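Cyclic nucleotide-binding protein (Ruegeria pomeroyi, PDB 3FX3) probably acts as a DNA-binding transcription factor of the Crp type, pairing a cyclic nucleotide-binding domain with a helix-turn-helix domain. Local coordinates at residues Asp60-Leu65 and Thr176-Lys181; Ala159-Glu164 and Met182-Arg187. All coordinates share one frame; numbering follows the deposited sequence.

Contact 1: Asp60-Leu65 and Thr176-Lys181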
loop_
_atom_site.group_PDB
_atom_site.type_symbol
_atom_site.label_atom_id
_atom_site.label_comp_id
_atom_site.label_asym_id
_atom_site.label_seq_id
_atom_site.Cartn_x
_atom_site.Cartn_y
_atom_site.Cartn_z
ATOM N N ASP B 60 18.822 -3.939 12.999
ATOM C CA ASP B 60 19.902 -3.014 12.643
ATOM C C ASP B 60 20.598 -3.494 11.384
ATOM O O ASP B 60 20.716 -4.707 11.179
ATOM C CB ASP B 60 20.954 -2.963 13.766
ATOM C CG ASP B 60 21.924 -1.784 13.609
ATOM O OD1 ASP B 60 21.471 -0.617 13.650
ATOM O OD2 ASP B 60 23.119 -2.021 13.396
ATOM N N GLY B 61 21.083 -2.575 10.556
ATOM C CA GLY B 61 21.842 -2.942 9.352
ATOM C C GLY B 61 20.967 -3.082 8.123
ATOM O O GLY B 61 19.816 -2.692 8.132
ATOM N N TRP B 62 21.532 -3.624 7.053
ATOM C CA TRP B 62 20.859 -3.739 5.752
ATOM C C TRP B 62 20.950 -5.176 5.247
ATOM O O TRP B 62 22.029 -5.772 5.239
ATOM C CB TRP B 62 21.517 -2.812 4.742
ATOM C CG TRP B 62 21.192 -1.377 4.958
ATOM C CD1 TRP B 62 21.825 -0.506 5.790
ATOM C CD2 TRP B 62 20.127 -0.644 4.337
ATOM N NE1 TRP B 62 21.218 0.738 5.723
ATOM C CE2 TRP B 62 20.167 0.665 4.841
ATOM C CE3 TRP B 62 19.140 -0.978 3.407
ATOM C CZ2 TRP B 62 19.260 1.645 4.448
ATOM C CZ3 TRP B 62 18.241 0.003 3.006
ATOM C CH2 TRP B 62 18.324 1.302 3.514
ATOM N N VAL B 63 19.823 -5.721 4.816
ATOM C CA VAL B 63 19.743 -7.075 4.267
ATOM C C VAL B 63 19.290 -6.967 2.828
ATOM O O VAL B 63 18.376 -6.198 2.524
ATOM C CB VAL B 63 18.734 -7.909 5.076
ATOM C CG1 VAL B 63 18.485 -9.281 4.452
ATOM C CG2 VAL B 63 19.253 -8.046 6.499
ATOM N N LYS B 64 19.923 -7.701 1.924
ATOM C CA LYS B 64 19.449 -7.720 0.537
ATOM C C LYS B 64 18.795 -9.058 0.218
ATOM O O LYS B 64 19.229 -10.096 0.714
ATOM C CB LYS B 64 20.575 -7.426 -0.445
ATOM C CG LYS B 64 21.524 -8.589 -0.757
ATOM C CD LYS B 64 22.570 -8.242 -1.847
ATOM C CE LYS B 64 23.781 -9.176 -1.744
ATOM N NZ LYS B 64 24.871 -8.915 -2.733
ATOM N N LEU B 65 17.761 -9.029 -0.607
ATOM C CA LEU B 65 17.153 -10.232 -1.136
ATOM C C LEU B 65 17.488 -10.268 -2.626
ATOM O O LEU B 65 17.370 -9.252 -3.295
ATOM C CB LEU B 65 15.634 -10.197 -0.959
ATOM C CG LEU B 65 15.041 -10.659 0.386
ATOM C CD1 LEU B 65 15.880 -10.273 1.551
ATOM C CD2 LEU B 65 13.579 -10.172 0.578
ATOM N N THR B 176 23.011 4.787 8.954
ATOM C CA THR B 176 24.009 3.932 8.303
ATOM C C THR B 176 23.452 3.475 6.940
ATOM O O THR B 176 22.277 3.112 6.843
ATOM C CB THR B 176 24.290 2.704 9.162
ATOM O OG1 THR B 176 23.059 2.003 9.316
ATOM C CG2 THR B 176 24.824 3.099 10.551
ATOM N N LEU B 177 24.274 3.504 5.895
ATOM C CA LEU B 177 23.833 3.088 4.557
ATOM C C LEU B 177 24.752 2.023 4.016
ATOM O O LEU B 177 25.904 1.920 4.436
ATOM C CB LEU B 177 23.860 4.265 3.585
ATOM C CG LEU B 177 23.001 5.490 3.857
ATOM C CD1 LEU B 177 23.362 6.627 2.914
ATOM C CD2 LEU B 177 21.512 5.129 3.767
ATOM N N PRO B 178 24.274 1.252 3.034
ATOM C CA PRO B 178 25.193 0.358 2.336
ATOM C C PRO B 178 26.289 1.144 1.670
ATOM O O PRO B 178 26.058 2.274 1.246
ATOM C CB PRO B 178 24.324 -0.307 1.258
ATOM C CG PRO B 178 22.934 0.031 1.597
ATOM C CD PRO B 178 22.951 1.280 2.410
ATOM N N TYR B 179 27.476 0.549 1.593
ATOM C CA TYR B 179 28.559 1.121 0.835
ATOM C C TYR B 179 28.164 1.257 -0.638
ATOM O O TYR B 179 28.427 2.269 -1.262
ATOM C CB TYR B 179 29.799 0.251 0.984
ATOM C CG TYR B 179 31.038 0.848 0.370
ATOM C CD1 TYR B 179 31.270 0.755 -1.003
ATOM C CD2 TYR B 179 31.999 1.469 1.159
ATOM C CE1 TYR B 179 32.421 1.274 -1.582
ATOM C CE2 TYR B 179 33.182 1.998 0.580
ATOM C CZ TYR B 179 33.376 1.897 -0.789
ATOM O OH TYR B 179 34.508 2.411 -1.383
ATOM N N ASP B 180 27.492 0.250 -1.179
ATOM C CA ASP B 180 27.044 0.325 -2.557
ATOM C C ASP B 180 25.723 1.098 -2.655
ATOM O O ASP B 180 24.654 0.540 -2.440
ATOM C CB ASP B 180 26.848 -1.073 -3.146
ATOM C CG ASP B 180 26.382 -1.025 -4.585
ATOM O OD1 ASP B 180 26.332 0.086 -5.182
ATOM O OD2 ASP B 180 26.028 -2.086 -5.106
ATOM N N LYS B 181 25.802 2.365 -3.044
ATOM C CA LYS B 181 24.602 3.221 -3.069
ATOM C C LYS B 181 23.597 2.819 -4.165
ATOM O O LYS B 181 22.441 3.262 -4.140
ATOM C CB LYS B 181 24.984 4.712 -3.207
ATOM C CG LYS B 181 25.939 5.254 -2.106
ATOM C CD LYS B 181 25.342 5.110 -0.683
ATOM C CE LYS B 181 26.314 5.592 0.404
ATOM N NZ LYS B 181 27.502 4.680 0.580
#
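Trp62 meets Thr176, Leu177 and Pro178 with its indole ring, and its side chain carries nearly all of the contact from the 60-65 segment. One hydrogen bond joins the two segments. Trp62 NE1 donates to Thr176 O at 2.8 Å, and the N-H points almost straight at the oxygen (167°). The oxygen lies at the ring edge, in the indole plane. Seen from Thr176, the donor sits above the carbonyl plane and not on a lone pair. The bond ties the buried indole N-H to a backbone carbonyl, so this polar edge does not go unsatisfied.

The second kind of interaction is CH-pi. Pro178 CD stands 3.7 Å from the centroid of the five-membered ring of Trp62, almost on the ring normal. Pro178 CG lies over the same face, 4.0 Å from Trp62 CD2. Apolar packing adds a smaller share: Trp62 CZ2 is 4.2 Å from Leu177 CD2. The indole reaches across because its CG is anti to the carbonyl carbon (chi1 -74°). With an alanine in place of Trp62, Thr176 O would probably lose its indole donor, and Pro178 CD and CG the ring they lie over.

Within 176-181, Lys181 NZ bonds to Pro178 O at 2.9 Å, in the carbonyl plane and on a lone pair. It also bonds to Arg211 O, which ties the loop to the turn between strands 207-209 and 213-216.

The arrangement is an interdomain contact of a Crp-type regulator. A tryptophan on the beta-roll of the cyclic nucleotide-binding domain docks on the loop leading into the first helix of the helix-turn-helix.

Contact 2: Ala159-Glu164 and Met182-Arg187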
loop_
_atom_site.group_PDB
_atom_site.type_symbol
_atom_site.label_atom_id
_atom_site.label_comp_id
_atom_site.label_asym_id
_atom_site.label_seq_id
_atom_site.Cartn_x
_atom_site.Cartn_y
_atom_site.Cartn_z
ATOM N N ALA B 159 15.252 12.941 0.457
ATOM C CA ALA B 159 15.075 13.604 1.757
ATOM C C ALA B 159 14.045 12.838 2.589
ATOM O O ALA B 159 14.247 12.541 3.755
ATOM C CB ALA B 159 14.617 15.060 1.554
ATOM N N GLU B 160 12.945 12.507 1.946
ATOM C CA GLU B 160 11.851 11.772 2.568
ATOM C C GLU B 160 12.281 10.382 3.055
ATOM O O GLU B 160 11.924 9.913 4.157
ATOM C CB GLU B 160 10.751 11.644 1.514
ATOM C CG GLU B 160 9.405 11.443 2.041
ATOM C CD GLU B 160 8.832 12.683 2.763
ATOM O OE1 GLU B 160 8.573 13.742 2.113
ATOM O OE2 GLU B 160 8.602 12.550 3.990
ATOM N N PHE B 161 13.036 9.701 2.202
ATOM C CA PHE B 161 13.607 8.419 2.557
ATOM C C PHE B 161 14.525 8.546 3.792
ATOM O O PHE B 161 14.413 7.803 4.755
ATOM C CB PHE B 161 14.333 7.841 1.327
ATOM C CG PHE B 161 15.093 6.584 1.610
ATOM C CD1 PHE B 161 14.443 5.362 1.608
ATOM C CD2 PHE B 161 16.453 6.624 1.881
ATOM C CE1 PHE B 161 15.130 4.188 1.884
ATOM C CE2 PHE B 161 17.151 5.442 2.135
ATOM C CZ PHE B 161 16.469 4.227 2.138
ATOM N N LEU B 162 15.421 9.507 3.776
ATOM C CA LEU B 162 16.284 9.739 4.919
ATOM C C LEU B 162 15.482 10.060 6.189
ATOM O O LEU B 162 15.773 9.525 7.251
ATOM C CB LEU B 162 17.283 10.846 4.599
ATOM C CG LEU B 162 18.353 10.470 3.567
ATOM C CD1 LEU B 162 19.256 11.672 3.266
ATOM C CD2 LEU B 162 19.207 9.273 4.073
ATOM N N LEU B 163 14.451 10.895 6.064
ATOM C CA LEU B 163 13.626 11.266 7.219
ATOM C C LEU B 163 12.938 10.055 7.834
ATOM O O LEU B 163 12.863 9.925 9.055
ATOM C CB LEU B 163 12.582 12.304 6.820
ATOM C CG LEU B 163 13.162 13.715 6.596
ATOM C CD1 LEU B 163 12.302 14.514 5.605
ATOM C CD2 LEU B 163 13.313 14.446 7.927
ATOM N N GLU B 164 12.424 9.174 6.990
ATOM C CA GLU B 164 11.809 7.962 7.480
ATOM C C GLU B 164 12.838 7.072 8.209
ATOM O O GLU B 164 12.499 6.461 9.206
ATOM C CB GLU B 164 11.145 7.224 6.322
ATOM C CG GLU B 164 10.372 5.987 6.727
ATOM C CD GLU B 164 8.974 5.912 6.097
ATOM O OE1 GLU B 164 8.654 6.699 5.157
ATOM O OE2 GLU B 164 8.195 5.048 6.563
HETATM N N MSE B 182 24.015 1.970 -5.097
HETATM C CA MSE B 182 23.102 1.454 -6.111
HETATM C C MSE B 182 21.960 0.641 -5.524
HETATM O O MSE B 182 20.882 0.565 -6.115
HETATM C CB MSE B 182 23.871 0.644 -7.170
HETATM C CG MSE B 182 24.774 1.558 -8.020
HETATM SE SE MSE B 182 25.618 0.810 -9.647
HETATM C CE MSE B 182 23.985 0.004 -10.407
ATOM N N LEU B 183 22.166 0.049 -4.351
ATOM C CA LEU B 183 21.075 -0.631 -3.665
ATOM C C LEU B 183 19.980 0.346 -3.254
ATOM O O LEU B 183 18.802 0.027 -3.346
ATOM C CB LEU B 183 21.592 -1.376 -2.428
ATOM C CG LEU B 183 22.578 -2.526 -2.724
ATOM C CD1 LEU B 183 23.230 -3.014 -1.457
ATOM C CD2 LEU B 183 21.882 -3.690 -3.449
ATOM N N ILE B 184 20.363 1.542 -2.815
ATOM C CA ILE B 184 19.368 2.565 -2.440
ATOM C C ILE B 184 18.672 3.084 -3.707
ATOM O O ILE B 184 17.449 3.280 -3.737
ATOM C CB ILE B 184 20.020 3.743 -1.681
ATOM C CG1 ILE B 184 20.675 3.233 -0.393
ATOM C CG2 ILE B 184 19.000 4.823 -1.354
ATOM C CD1 ILE B 184 19.797 2.291 0.416
ATOM N N ALA B 185 19.446 3.246 -4.767
ATOM C CA ALA B 185 18.910 3.731 -6.026
ATOM C C ALA B 185 17.847 2.771 -6.513
ATOM O O ALA B 185 16.751 3.196 -6.891
ATOM C CB ALA B 185 20.040 3.907 -7.082
ATOM N N GLY B 186 18.165 1.481 -6.484
ATOM C CA GLY B 186 17.201 0.427 -6.812
ATOM C C GLY B 186 15.922 0.558 -5.995
ATOM O O GLY B 186 14.792 0.525 -6.527
ATOM N N ARG B 187 16.075 0.737 -4.695
ATOM C CA ARG B 187 14.915 0.803 -3.842
ATOM C C ARG B 187 13.999 2.006 -4.183
ATOM O O ARG B 187 12.749 1.904 -4.139
ATOM C CB ARG B 187 15.339 0.871 -2.392
ATOM C CG ARG B 187 14.158 0.791 -1.468
ATOM C CD ARG B 187 14.544 0.417 -0.045
ATOM N NE ARG B 187 13.466 0.805 0.846
ATOM C CZ ARG B 187 13.333 0.434 2.121
ATOM N NH1 ARG B 187 14.180 -0.404 2.720
ATOM N NH2 ARG B 187 12.283 0.882 2.792
#
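Phe161 points its ring from helix 154-165 toward Ile184 and Arg187, which lie one turn apart on helix 182-187. The ring is presented by an extended first torsion, CG anti to the backbone N (chi1 174°). Its two epsilon carbons serve different partners.

CE1 meets Arg187. It lies over one face of the guanidinium, 3.9 Å from Arg187 NE and offset toward the rim of the group. The same NE lies at the edge of the phenyl ring, near its plane. The two planes are 74° apart, and the side chains cross at about a right angle. The ring edge thus meets the guanidinium face, and the ring face is not stacked on the charge. Arg187 gets there with its chain extended from CG to NE.

CE2 meets Ile184. Its nearest atom is Ile184 CG2, at 4.0 Å, which comes at the ring obliquely. CG2 is the branch anti to the backbone N of Ile184. The backbones stay well apart: the CA atoms of Phe161 and Ile184 are 9.6 Å from each other. The side chains, and not the backbones, bridge the helices. Leu188 also touches Phe161.

The chemistry is mainly apolar, with one charged group laid against an aromatic edge. The charge of Arg187 is answered elsewhere, by salt bridges from NH2 to Glu84 and to Glu147 of the second subunit. Those two carboxylates are likely to balance its charge and limit the turning of the guanidinium. Phe161 then borders a group shared by both domains and both subunits.

In the fold
Contacts 1 and 2 have their centres 11 Å apart and share one apolar cluster. Trp62 CH2 lies 3.6 Å from Ile184 CD1 and 3.7 Å from Phe161 CZ. The benzene end of the indole therefore reaches the helix pair of contact 2, while contact 1 uses mainly the pyrrole end. Pro178 CD is 3.9 Å from Ile184 CD1, which closes the cluster from the loop side. The chain runs directly from the 176-181 loop into helix 182-187, and Asp180 OD1 caps Met182 N at that junction. Contact 1 joins the two domains. Contact 2 packs two helices of the helix-turn-helix domain, and Trp62 reaches it from the nucleotide-binding domain.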